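LP04448p (Drosophila melanogaster, PDB 2QK2) probably binds tubulin through this TOG domain, a stack of HEAT-type helical repeats, as a microtubule plus-end tracking protein of the XMAP215 family. Local coordinates at residues A[36-40]-A[76-80]; A[71-75]-A[109-114]; A[201-206]-A[230-236]; A[174-178]-A[211-216]; A[147-151]-A[187-192]. Numbering follows the deposited sequence.

Contact 1: residues A[36-40]-A[76-80]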
# COMPACT_ATOMS: atom_id res chain seq x y z
N LEU A 36 20.09 -5.76 4.09
CA LEU A 36 19.12 -4.76 3.66
C LEU A 36 19.79 -3.46 3.19
O LEU A 36 19.32 -2.82 2.25
CB LEU A 36 18.10 -4.47 4.77
CG LEU A 36 17.22 -5.67 5.19
CD1 LEU A 36 16.24 -5.24 6.26
CD2 LEU A 36 16.47 -6.23 3.98
N GLU A 37 20.89 -3.08 3.85
CA GLU A 37 21.63 -1.86 3.47
C GLU A 37 22.11 -1.95 2.04
O GLU A 37 21.92 -1.03 1.24
CB GLU A 37 22.89 -1.68 4.32
CG GLU A 37 22.70 -1.09 5.68
CD GLU A 37 24.04 -0.71 6.29
OE1 GLU A 37 24.69 0.22 5.75
OE2 GLU A 37 24.45 -1.35 7.28
N VAL A 38 22.77 -3.06 1.73
CA VAL A 38 23.30 -3.29 0.40
C VAL A 38 22.17 -3.30 -0.63
O VAL A 38 22.30 -2.70 -1.70
CB VAL A 38 24.07 -4.63 0.34
CG1 VAL A 38 24.53 -4.90 -1.08
CG2 VAL A 38 25.28 -4.56 1.26
N LEU A 39 21.07 -3.96 -0.30
CA LEU A 39 19.94 -4.03 -1.21
C LEU A 39 19.34 -2.64 -1.43
O LEU A 39 19.09 -2.24 -2.56
CB LEU A 39 18.85 -4.96 -0.66
CG LEU A 39 17.53 -4.99 -1.45
CD1 LEU A 39 17.77 -5.53 -2.86
CD2 LEU A 39 16.52 -5.85 -0.70
N GLU A 40 19.11 -1.92 -0.34
CA GLU A 40 18.54 -0.59 -0.48
C GLU A 40 19.37 0.29 -1.39
O GLU A 40 18.83 1.09 -2.16
CB GLU A 40 18.37 0.09 0.88
CG GLU A 40 17.49 1.34 0.79
CD GLU A 40 17.09 1.89 2.15
OE1 GLU A 40 16.68 1.10 3.03
OE2 GLU A 40 17.17 3.13 2.32
N MSE A 76 13.27 -0.66 7.05
CA MSE A 76 14.19 -0.83 5.92
C MSE A 76 13.63 -1.83 4.91
O MSE A 76 13.72 -1.62 3.70
CB MSE A 76 15.56 -1.33 6.40
CG MSE A 76 16.38 -0.34 7.22
SE MSE A 76 18.10 -1.17 7.69
CE MSE A 76 19.03 -0.92 6.02
N ALA A 77 13.06 -2.92 5.41
CA ALA A 77 12.48 -3.95 4.54
C ALA A 77 11.27 -3.38 3.79
O ALA A 77 11.05 -3.70 2.62
CB ALA A 77 12.08 -5.17 5.36
N GLY A 78 10.50 -2.54 4.47
CA GLY A 78 9.35 -1.93 3.83
C GLY A 78 9.80 -1.01 2.71
O GLY A 78 9.26 -1.03 1.61
N LYS A 79 10.83 -0.21 2.98
CA LYS A 79 11.37 0.72 1.99
C LYS A 79 11.88 -0.06 0.78
O LYS A 79 11.57 0.27 -0.36
CB LYS A 79 12.51 1.54 2.61
CG LYS A 79 13.12 2.57 1.67
CD LYS A 79 12.09 3.62 1.30
CE LYS A 79 12.69 4.71 0.42
NZ LYS A 79 11.67 5.75 0.11
N CYS A 80 12.67 -1.10 1.03
CA CYS A 80 13.20 -1.92 -0.06
C CYS A 80 12.08 -2.52 -0.91
O CYS A 80 12.19 -2.58 -2.14
CB CYS A 80 14.07 -3.05 0.49
SG CYS A 80 15.71 -2.53 1.05

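Contact 2: residues A[71-75]-A[109-114]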
# COMPACT_ATOMS: atom_id res chain seq x y z
N VAL A 71 12.16 -2.84 14.78
CA VAL A 71 11.43 -1.90 13.93
C VAL A 71 12.28 -1.17 12.90
O VAL A 71 11.77 -0.72 11.88
CB VAL A 71 10.64 -0.86 14.76
CG1 VAL A 71 9.58 -1.57 15.59
CG2 VAL A 71 11.58 -0.06 15.65
N VAL A 72 13.58 -1.06 13.15
CA VAL A 72 14.45 -0.41 12.19
C VAL A 72 14.57 -1.30 10.94
O VAL A 72 14.61 -0.81 9.81
CB VAL A 72 15.86 -0.16 12.78
CG1 VAL A 72 16.84 0.18 11.68
CG2 VAL A 72 15.80 0.98 13.78
N LEU A 73 14.62 -2.61 11.17
CA LEU A 73 14.71 -3.58 10.08
C LEU A 73 13.37 -3.66 9.33
O LEU A 73 13.35 -3.79 8.11
CB LEU A 73 15.08 -4.96 10.65
CG LEU A 73 16.57 -5.35 10.57
CD1 LEU A 73 17.47 -4.13 10.71
CD2 LEU A 73 16.87 -6.39 11.64
N VAL A 74 12.27 -3.57 10.06
CA VAL A 74 10.95 -3.59 9.45
C VAL A 74 10.83 -2.42 8.47
O VAL A 74 10.42 -2.60 7.32
CB VAL A 74 9.84 -3.50 10.51
CG1 VAL A 74 8.48 -3.32 9.84
CG2 VAL A 74 9.85 -4.78 11.36
N ALA A 75 11.21 -1.22 8.92
CA ALA A 75 11.15 -0.03 8.08
C ALA A 75 12.05 -0.16 6.85
O ALA A 75 11.65 0.19 5.74
CB ALA A 75 11.56 1.22 8.88
N GLU A 109 1.50 -1.85 13.91
CA GLU A 109 2.68 -1.17 14.40
C GLU A 109 2.46 0.33 14.19
O GLU A 109 2.21 0.76 13.07
CB GLU A 109 3.92 -1.64 13.63
CG GLU A 109 5.18 -0.84 13.90
CD GLU A 109 5.56 -0.87 15.37
OE1 GLU A 109 5.47 0.18 16.03
OE2 GLU A 109 5.95 -1.95 15.85
N LYS A 110 2.58 1.12 15.25
CA LYS A 110 2.34 2.55 15.15
C LYS A 110 3.56 3.46 15.03
O LYS A 110 3.41 4.66 14.80
CB LYS A 110 1.47 3.01 16.31
CG LYS A 110 0.14 2.27 16.40
CD LYS A 110 -0.78 2.87 17.46
CE LYS A 110 -1.24 4.27 17.07
NZ LYS A 110 -2.24 4.82 18.03
N LYS A 111 4.76 2.92 15.19
CA LYS A 111 5.93 3.77 15.07
C LYS A 111 5.84 4.45 13.70
O LYS A 111 5.82 3.78 12.67
CB LYS A 111 7.22 2.96 15.19
CG LYS A 111 8.46 3.83 15.42
CD LYS A 111 9.49 3.10 16.26
CE LYS A 111 10.55 4.06 16.80
NZ LYS A 111 11.55 3.36 17.67
N PRO A 112 5.79 5.79 13.67
CA PRO A 112 5.68 6.57 12.44
C PRO A 112 6.65 6.22 11.30
O PRO A 112 6.26 6.26 10.13
CB PRO A 112 5.84 8.01 12.92
CG PRO A 112 6.68 7.87 14.16
CD PRO A 112 6.05 6.67 14.82
N ASN A 113 7.89 5.89 11.63
CA ASN A 113 8.86 5.54 10.59
C ASN A 113 8.48 4.25 9.88
O ASN A 113 8.70 4.13 8.68
CB ASN A 113 10.25 5.45 11.19
CG ASN A 113 10.73 6.78 11.71
OD1 ASN A 113 10.23 7.28 12.72
ND2 ASN A 113 11.69 7.38 11.01
N VAL A 114 7.92 3.31 10.62
CA VAL A 114 7.49 2.05 10.04
C VAL A 114 6.24 2.32 9.20
O VAL A 114 6.11 1.82 8.09
CB VAL A 114 7.15 1.01 11.13
CG1 VAL A 114 6.44 -0.20 10.50
CG2 VAL A 114 8.41 0.56 11.83

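Contact 3: residues A[201-206]-A[230-236]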
# COMPACT_ATOMS: atom_id res chain seq x y z
N GLY A 201 -14.83 10.42 0.82
CA GLY A 201 -14.82 11.67 0.09
C GLY A 201 -14.04 11.53 -1.21
O GLY A 201 -14.43 12.08 -2.25
N THR A 202 -12.94 10.80 -1.16
CA THR A 202 -12.12 10.60 -2.35
C THR A 202 -12.92 9.77 -3.35
O THR A 202 -12.87 10.01 -4.55
CB THR A 202 -10.79 9.90 -2.00
OG1 THR A 202 -10.13 10.64 -0.96
CG2 THR A 202 -9.88 9.84 -3.22
N LEU A 203 -13.66 8.79 -2.83
CA LEU A 203 -14.47 7.93 -3.69
C LEU A 203 -15.50 8.75 -4.45
O LEU A 203 -15.76 8.48 -5.63
CB LEU A 203 -15.18 6.86 -2.86
CG LEU A 203 -16.06 5.89 -3.65
CD1 LEU A 203 -15.19 5.11 -4.64
CD2 LEU A 203 -16.77 4.94 -2.70
N ILE A 204 -16.11 9.73 -3.79
CA ILE A 204 -17.11 10.58 -4.43
C ILE A 204 -16.42 11.47 -5.48
O ILE A 204 -16.95 11.68 -6.58
CB ILE A 204 -17.84 11.50 -3.41
CG1 ILE A 204 -18.58 10.65 -2.37
CG2 ILE A 204 -18.82 12.40 -4.13
CD1 ILE A 204 -19.31 11.48 -1.32
N LYS A 205 -15.25 11.98 -5.12
CA LYS A 205 -14.46 12.81 -6.02
C LYS A 205 -14.20 12.06 -7.33
O LYS A 205 -14.29 12.64 -8.41
CB LYS A 205 -13.12 13.16 -5.38
CG LYS A 205 -12.82 14.65 -5.32
CD LYS A 205 -12.70 15.27 -6.70
CE LYS A 205 -12.84 16.79 -6.62
NZ LYS A 205 -12.02 17.41 -5.54
N LEU A 206 -13.90 10.78 -7.23
CA LEU A 206 -13.61 9.97 -8.41
C LEU A 206 -14.82 9.45 -9.18
O LEU A 206 -14.84 9.50 -10.41
CB LEU A 206 -12.74 8.76 -8.02
CG LEU A 206 -12.36 7.79 -9.15
CD1 LEU A 206 -11.31 8.43 -10.03
CD2 LEU A 206 -11.83 6.49 -8.57
N CYS A 230 -13.53 16.33 2.98
CA CYS A 230 -12.49 15.51 2.37
C CYS A 230 -12.67 15.47 0.86
O CYS A 230 -11.70 15.54 0.11
CB CYS A 230 -12.54 14.09 2.95
SG CYS A 230 -12.12 14.01 4.71
N GLN A 231 -13.92 15.35 0.41
CA GLN A 231 -14.19 15.31 -1.02
C GLN A 231 -13.59 16.54 -1.70
O GLN A 231 -12.97 16.43 -2.76
CB GLN A 231 -15.70 15.29 -1.27
CG GLN A 231 -16.08 15.12 -2.73
CD GLN A 231 -17.58 15.29 -2.98
OE1 GLN A 231 -18.40 14.89 -2.16
NE2 GLN A 231 -17.93 15.87 -4.12
N GLU A 232 -13.77 17.70 -1.08
CA GLU A 232 -13.27 18.95 -1.63
C GLU A 232 -11.76 18.96 -1.79
O GLU A 232 -11.24 19.43 -2.80
CB GLU A 232 -13.66 20.14 -0.74
CG GLU A 232 -15.14 20.45 -0.71
CD GLU A 232 -15.39 21.92 -0.42
OE1 GLU A 232 -14.74 22.48 0.49
OE2 GLU A 232 -16.25 22.52 -1.11
N LYS A 233 -11.06 18.45 -0.78
CA LYS A 233 -9.60 18.42 -0.78
C LYS A 233 -8.98 17.29 -1.59
O LYS A 233 -7.81 17.36 -1.95
CB LYS A 233 -9.10 18.38 0.66
CG LYS A 233 -9.64 19.52 1.50
CD LYS A 233 -9.07 19.51 2.90
CE LYS A 233 -9.58 20.69 3.70
NZ LYS A 233 -8.98 20.73 5.07
N ALA A 234 -9.75 16.25 -1.87
CA ALA A 234 -9.23 15.12 -2.63
C ALA A 234 -8.81 15.55 -4.03
O ALA A 234 -9.50 16.34 -4.68
CB ALA A 234 -10.29 14.03 -2.73
N GLU A 235 -7.67 15.04 -4.49
CA GLU A 235 -7.15 15.35 -5.82
C GLU A 235 -6.98 14.07 -6.63
O GLU A 235 -6.12 13.25 -6.31
CB GLU A 235 -5.79 16.04 -5.72
CG GLU A 235 -5.79 17.35 -4.96
CD GLU A 235 -4.43 18.03 -4.97
OE1 GLU A 235 -3.45 17.40 -4.52
OE2 GLU A 235 -4.35 19.19 -5.44
N ILE A 236 -7.79 13.90 -7.66
CA ILE A 236 -7.69 12.71 -8.50
C ILE A 236 -6.56 12.94 -9.49
O ILE A 236 -6.68 13.73 -10.44
CB ILE A 236 -9.00 12.45 -9.27
CG1 ILE A 236 -10.16 12.31 -8.28
CG2 ILE A 236 -8.86 11.18 -10.11
CD1 ILE A 236 -9.93 11.28 -7.18

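Contact 4: residues A[174-178]-A[211-216]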
# COMPACT_ATOMS: atom_id res chain seq x y z
N LEU A 174 -18.14 -0.96 -5.96
CA LEU A 174 -18.46 0.35 -5.39
C LEU A 174 -19.32 0.16 -4.14
O LEU A 174 -19.06 0.75 -3.10
CB LEU A 174 -19.22 1.20 -6.41
CG LEU A 174 -19.64 2.58 -5.88
CD1 LEU A 174 -18.38 3.39 -5.58
CD2 LEU A 174 -20.53 3.32 -6.88
N LYS A 175 -20.34 -0.68 -4.24
CA LYS A 175 -21.22 -0.94 -3.11
C LYS A 175 -20.47 -1.61 -1.95
O LYS A 175 -20.64 -1.23 -0.80
CB LYS A 175 -22.40 -1.81 -3.55
CG LYS A 175 -23.31 -1.11 -4.56
CD LYS A 175 -24.20 -2.10 -5.30
CE LYS A 175 -25.27 -2.70 -4.40
NZ LYS A 175 -26.30 -1.69 -4.06
N LEU A 176 -19.64 -2.60 -2.27
CA LEU A 176 -18.88 -3.32 -1.25
C LEU A 176 -17.93 -2.38 -0.51
O LEU A 176 -17.84 -2.40 0.72
CB LEU A 176 -18.08 -4.45 -1.89
CG LEU A 176 -17.16 -5.24 -0.95
CD1 LEU A 176 -18.00 -5.99 0.08
CD2 LEU A 176 -16.32 -6.22 -1.76
N LEU A 177 -17.22 -1.55 -1.26
CA LEU A 177 -16.28 -0.61 -0.67
C LEU A 177 -17.00 0.43 0.19
O LEU A 177 -16.59 0.69 1.32
CB LEU A 177 -15.50 0.09 -1.78
CG LEU A 177 -14.00 -0.20 -1.93
CD1 LEU A 177 -13.68 -1.65 -1.62
CD2 LEU A 177 -13.59 0.14 -3.36
N THR A 178 -18.07 1.01 -0.34
CA THR A 178 -18.82 2.02 0.40
C THR A 178 -19.41 1.43 1.68
O THR A 178 -19.27 2.01 2.76
CB THR A 178 -19.96 2.61 -0.47
OG1 THR A 178 -19.42 3.08 -1.72
CG2 THR A 178 -20.62 3.79 0.25
N ALA A 211 -23.47 8.87 -8.46
CA ALA A 211 -23.20 7.45 -8.36
C ALA A 211 -23.08 6.96 -6.91
O ALA A 211 -23.64 5.92 -6.56
CB ALA A 211 -21.93 7.10 -9.13
N VAL A 212 -22.37 7.71 -6.08
CA VAL A 212 -22.15 7.30 -4.69
C VAL A 212 -23.21 7.73 -3.67
O VAL A 212 -23.52 6.97 -2.75
CB VAL A 212 -20.77 7.80 -4.20
CG1 VAL A 212 -20.45 7.19 -2.84
CG2 VAL A 212 -19.69 7.43 -5.21
N THR A 213 -23.74 8.94 -3.83
CA THR A 213 -24.75 9.47 -2.92
C THR A 213 -25.79 8.46 -2.44
O THR A 213 -26.01 8.30 -1.24
CB THR A 213 -25.48 10.67 -3.55
OG1 THR A 213 -24.63 11.82 -3.49
CG2 THR A 213 -26.79 10.98 -2.80
N PRO A 214 -26.47 7.77 -3.37
CA PRO A 214 -27.48 6.80 -2.98
C PRO A 214 -27.00 5.84 -1.89
O PRO A 214 -27.77 5.46 -1.00
CB PRO A 214 -27.79 6.07 -4.28
CG PRO A 214 -27.60 7.15 -5.30
CD PRO A 214 -26.32 7.81 -4.84
N LEU A 215 -25.74 5.45 -1.95
CA LEU A 215 -25.19 4.52 -0.97
C LEU A 215 -24.93 5.15 0.40
O LEU A 215 -24.68 4.43 1.37
CB LEU A 215 -23.89 3.91 -1.51
CG LEU A 215 -23.98 3.32 -2.92
CD1 LEU A 215 -22.64 2.73 -3.31
CD2 LEU A 215 -25.08 2.26 -2.97
N LEU A 216 -25.01 6.47 0.49
CA LEU A 216 -24.76 7.17 1.75
C LEU A 216 -26.03 7.79 2.33
O LEU A 216 -25.97 8.64 3.22
CB LEU A 216 -23.71 8.27 1.53
CG LEU A 216 -22.39 7.82 0.88
CD1 LEU A 216 -21.53 9.02 0.56
CD2 LEU A 216 -21.66 6.88 1.82

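Contact 5: residues A[147-151]-A[187-192]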
# COMPACT_ATOMS: atom_id res chain seq x y z
N PRO A 147 -7.68 -0.85 15.71
CA PRO A 147 -8.04 0.48 15.18
C PRO A 147 -7.00 1.04 14.20
O PRO A 147 -7.36 1.65 13.20
CB PRO A 147 -8.14 1.33 16.45
CG PRO A 147 -8.54 0.34 17.50
CD PRO A 147 -7.66 -0.84 17.18
N SER A 148 -5.73 0.83 14.51
CA SER A 148 -4.66 1.33 13.64
C SER A 148 -4.73 0.72 12.25
O SER A 148 -4.49 1.40 11.25
CB SER A 148 -3.30 1.04 14.27
OG SER A 148 -3.09 1.86 15.40
N VAL A 149 -5.04 -0.57 12.18
CA VAL A 149 -5.14 -1.26 10.90
C VAL A 149 -6.34 -0.72 10.13
O VAL A 149 -6.23 -0.43 8.94
CB VAL A 149 -5.29 -2.79 11.09
CG1 VAL A 149 -5.62 -3.46 9.75
CG2 VAL A 149 -3.99 -3.36 11.66
N LYS A 150 -7.48 -0.58 10.80
CA LYS A 150 -8.68 -0.07 10.14
C LYS A 150 -8.42 1.30 9.54
O LYS A 150 -8.77 1.56 8.39
CB LYS A 150 -9.85 0.07 11.13
CG LYS A 150 -10.40 -1.22 11.72
CD LYS A 150 -11.79 -0.94 12.26
CE LYS A 150 -12.32 -2.08 13.11
NZ LYS A 150 -11.69 -2.03 14.46
N SER A 151 -7.80 2.18 10.32
CA SER A 151 -7.51 3.52 9.86
C SER A 151 -6.57 3.54 8.66
O SER A 151 -6.86 4.17 7.64
CB SER A 151 -6.90 4.35 11.00
OG SER A 151 -6.51 5.63 10.53
N GLU A 187 -17.57 3.76 13.43
CA GLU A 187 -16.81 3.17 14.54
C GLU A 187 -16.64 4.26 15.59
O GLU A 187 -16.66 5.45 15.27
CB GLU A 187 -15.43 2.71 14.05
CG GLU A 187 -15.04 1.30 14.48
CD GLU A 187 -15.83 0.23 13.74
OE1 GLU A 187 -17.08 0.28 13.78
OE2 GLU A 187 -15.20 -0.65 13.13
N PRO A 188 -16.46 3.88 16.86
CA PRO A 188 -16.28 4.87 17.93
C PRO A 188 -14.94 5.60 17.87
O PRO A 188 -14.82 6.72 18.36
CB PRO A 188 -16.41 4.03 19.20
CG PRO A 188 -17.25 2.86 18.76
CD PRO A 188 -16.65 2.53 17.42
N ASP A 189 -13.94 4.96 17.27
CA ASP A 189 -12.61 5.55 17.18
C ASP A 189 -12.56 6.75 16.23
O ASP A 189 -12.86 6.64 15.05
CB ASP A 189 -11.60 4.49 16.74
CG ASP A 189 -10.18 4.99 16.79
OD1 ASP A 189 -9.81 5.83 15.93
OD2 ASP A 189 -9.43 4.55 17.69
N PRO A 190 -12.15 7.92 16.76
CA PRO A 190 -12.05 9.18 16.00
C PRO A 190 -11.16 9.11 14.75
O PRO A 190 -11.53 9.62 13.69
CB PRO A 190 -11.50 10.16 17.03
CG PRO A 190 -11.98 9.60 18.33
CD PRO A 190 -11.74 8.13 18.15
N THR A 191 -9.99 8.50 14.88
CA THR A 191 -9.07 8.39 13.76
C THR A 191 -9.64 7.50 12.66
O THR A 191 -9.61 7.85 11.48
CB THR A 191 -7.71 7.82 14.20
OG1 THR A 191 -7.19 8.62 15.28
CG2 THR A 191 -6.71 7.87 13.04
N VAL A 192 -10.17 6.34 13.05
CA VAL A 192 -10.76 5.42 12.09
C VAL A 192 -11.88 6.14 11.33
O VAL A 192 -12.00 6.02 10.11
CB VAL A 192 -11.32 4.17 12.80
CG1 VAL A 192 -12.06 3.27 11.80
CG2 VAL A 192 -10.17 3.41 13.45

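Contact 1: residues A[36-40]-A[76-80]
Residues 36-40 and 76-80 are inner turns of two helices running in the same general direction, with N-to-C axes 26° apart and a closest approach of 9.9 Å. The backbones draw together along the segments: the CA atoms of Leu-36 and Met-76 are 6.7 Å apart, those of Glu-40 and Cys-80 5.5 Å. The small side chain of Cys-80 permits the closer end. Cys-80 SG settles against the first helix, 3.7 Å from Glu-40 CB and 3.8 Å from Leu-39 CD2. Side-by-side, near-parallel packing of this kind is what HEAT repeats produce when equivalent helices of successive repeats stack, here helices 29-45 and 71-88 of the TOG domain; helix 55-67, which lies between them in the chain, covers one face through Leu-57, Leu-61 and Val-64. At the wider end the gap is filled by Met-76, a selenomethionine, whose CE lies 3.9 Å from Leu-36 CB and 3.7 Å from Glu-37 CG. Leu-36 reaches further, its CD1 4.3 Å from Ala-77 CB. Toward the solvent, the carboxylate carbon CD of Glu-40 lies 4.1 Å from Lys-79 CG, while Lys-79 directs its amine to a salt bridge with Glu-120. Glu-37 forms its own salt bridge with Lys-33.

Contact 2: residues A[71-75]-A[109-114]
Apolar contacts dominate where the first turn of helix 71-88 meets the start of helix 112-126. Val-114 is their focus: its CG2 lies 3.9 Å from Val-71 CB and 4.4 Å from Ala-75 CB, while its CG1 touches Val-74 CG1 at 3.8 Å. The methyl side chain of Ala-75 lets the backbones come close, with the CA atoms of Ala-75 and Val-114 only 4.6 Å apart. Mixed contacts between hydrocarbon and polar side chains extend the patch outward. Val-71 packs through CG2 on Lys-111 CD at 3.8 Å and through CG1 near Glu-109 OE2 at 3.7 Å, so the aliphatic part of the lysine shields the valine. The hydrogen bonds lie within each segment or run to its immediate neighbour. Glu-109 OE1 accepts from Lys-111 N at 3.0 Å, fastening the turn just before the helix at whose N-cap position Lys-111 stands, and Ala-75 N donates to Val-71 O at 3.1 Å; Asn-70, just before helix 71-88, accepts from Leu-73 N through OD1. Both helix starts belong to the edge of the TOG domain where Trp-29 also lies, against Leu-73. Turns along such an edge contact tubulin in related TOG domains, and a similar role is likely here. Between these two segments the joining is thus mainly apolar packing, while the polar bonds shape each turn by itself.

Contact 3: residues A[201-206]-A[230-236]
Lys-205 carries the polar chemistry between helix 190-207 and the end of helix 221-233. Lys-205 NZ donates to Gln-231 O at 3.1 Å and to Ala-234 O at 2.9 Å, satisfying one carbonyl of the last helical turn and one just after it, where Ala-234 leaves helical geometry. Ala-234 N remains tied to Cys-230 O (2.9 Å), with a weak second bond to Gln-231 O. Gly-201 O accepts from Lys-205 N at 3.0 Å within its own helix and receives a CA-H...O contact from Gln-231 CA at 3.5 Å. That contact reflects tight packing: the CA atoms of Gly-201 and Gln-231 are 3.9 Å apart, and a CB on residue 201 would clash with Gln-231 N and Cys-230 CB. The contact lies toward the C-terminal end of the HEAT-type solenoid, where helix 221-233 and the residues after it pack on helix 190-207. Side-chain polar groups find partners close by in sequence, Gln-231 OE1 with Lys-228 NZ and Thr-202 OG1 with Glu-198 O. Beyond the helix end the contact turns apolar: Ile-236 places CG2 3.7 Å from Leu-206 CD1 and CD1 4.2 Å from Thr-202 CG2, while Ala-234 CB lies 3.7 Å from Lys-205 CG.

Contact 4: residues A[174-178]-A[211-216]
Ala-211 opens the second segment at its edge, its carbonyl O 4.1 Å from Leu-174 CD2 on helix 171-185. Val-212 turns further into the interface. Val-212 CG2 meets Leu-174 CD1 at 4.3 Å, and Val-212 CG1 comes within 4.4 Å of Thr-178 OG1. From here the chain tightens into a 3-10 turn over residues 213-215: Leu-215 N bonds to Val-212 O at 2.8 Å and Leu-216 N to Thr-213 O at 2.7 Å, which swings Leu-215 toward the helix while Thr-213 and Pro-214 stay on the outside. Leu-215 contributes most, with 81 Å² covered. Leu-215 CD1 sits among Leu-174 CG (4.0 Å), Lys-175 CG (4.1 Å) and Thr-178 OG1 (3.6 Å), so that it covers one turn of the helix. Thr-178 can face so apolar a neighbourhood because its hydroxyl OG1 donates to Leu-174 O at 2.7 Å, one turn back. Leu-216 ends the segment, sending CD2 to within 3.6 Å of Thr-178 CG2. Helix 190-207 completes the cluster, with Leu-203 against both Leu-174 and Thr-178 and Ile-204 against Leu-216. The arrangement extends the apolar packing between the paired helices of a HEAT-type repeat, here 171-185 and 190-207; near the C-terminal end of the TOG domain, the short helix 209-212 and the 3-10 turn 213-215 pack against helix 171-185.

Contact 5: residues A[147-151]-A[187-192]
Val-192, with 67 Å² covered, is the residue most buried by this contact between the first turn of helix 147-161 and the turn leading into helix 190-207. Val-192 CG2 lies 3.3 Å from Pro-147 O and 4.2 Å from both Pro-147 CB and Ser-151 CB, while Val-192 CG1 rests on Lys-150 CB at 3.9 Å. The valine is held at the start of its helix by Asp-189, the N-cap, whose OD1 accepts from Val-192 N at 2.9 Å and, weakly, from Thr-191 N; Asp-189 OD2 also lies 3.7 Å from Pro-147 CB. Lys-150 has 54 Å² covered and adds charge to the interface. Its end comes up to the carboxylate of Glu-187, with Lys-150 CE 3.2 Å from Glu-187 OE2, but Lys-150 NZ stays 4.0 Å from the same oxygen, so the salt bridge is a long one. Ser-151, covered over 49 Å², lies where the backbones are closest, its CA 4.4 Å from that of Val-192, an approach made possible by its short side chain. Ser-151 OG touches Thr-191 CG2 at 3.4 Å and forms a hydrogen bond with the hydroxyl of Ser-195, further along helix 190-207. Two helix starts side by side, one following an aspartate-capped turn, are equivalent parts of successive HEAT repeats, at the TOG-domain edge whose turns in related proteins face tubulin.

Overall arrangement
All five contacts are partly buried within one solenoid. Contacts 1, 3 and 4 hold more buried than exposed residues; contacts 2 and 5, at helix starts, two of each. Contacts 1 and 2 share helix 71-88 and touch, Leu-36 CD1 lying 3.7 Å from Leu-73 O; contacts 3 and 5 share helix 190-207 but their centres lie about 20 Å apart. Contacts 2 and 5 are counterparts, each centred on a valine beside a small residue, meeting where Lys-110 CD approaches Ser-148 OG at 3.3 Å. Contacts 3 and 4 merge through Leu-203 and Ile-204 at the end opposite contact 1. Contacts 1, 2 and 4 rely on packing, contact 5 adds a long salt bridge, and contact 3 hydrogen bonds.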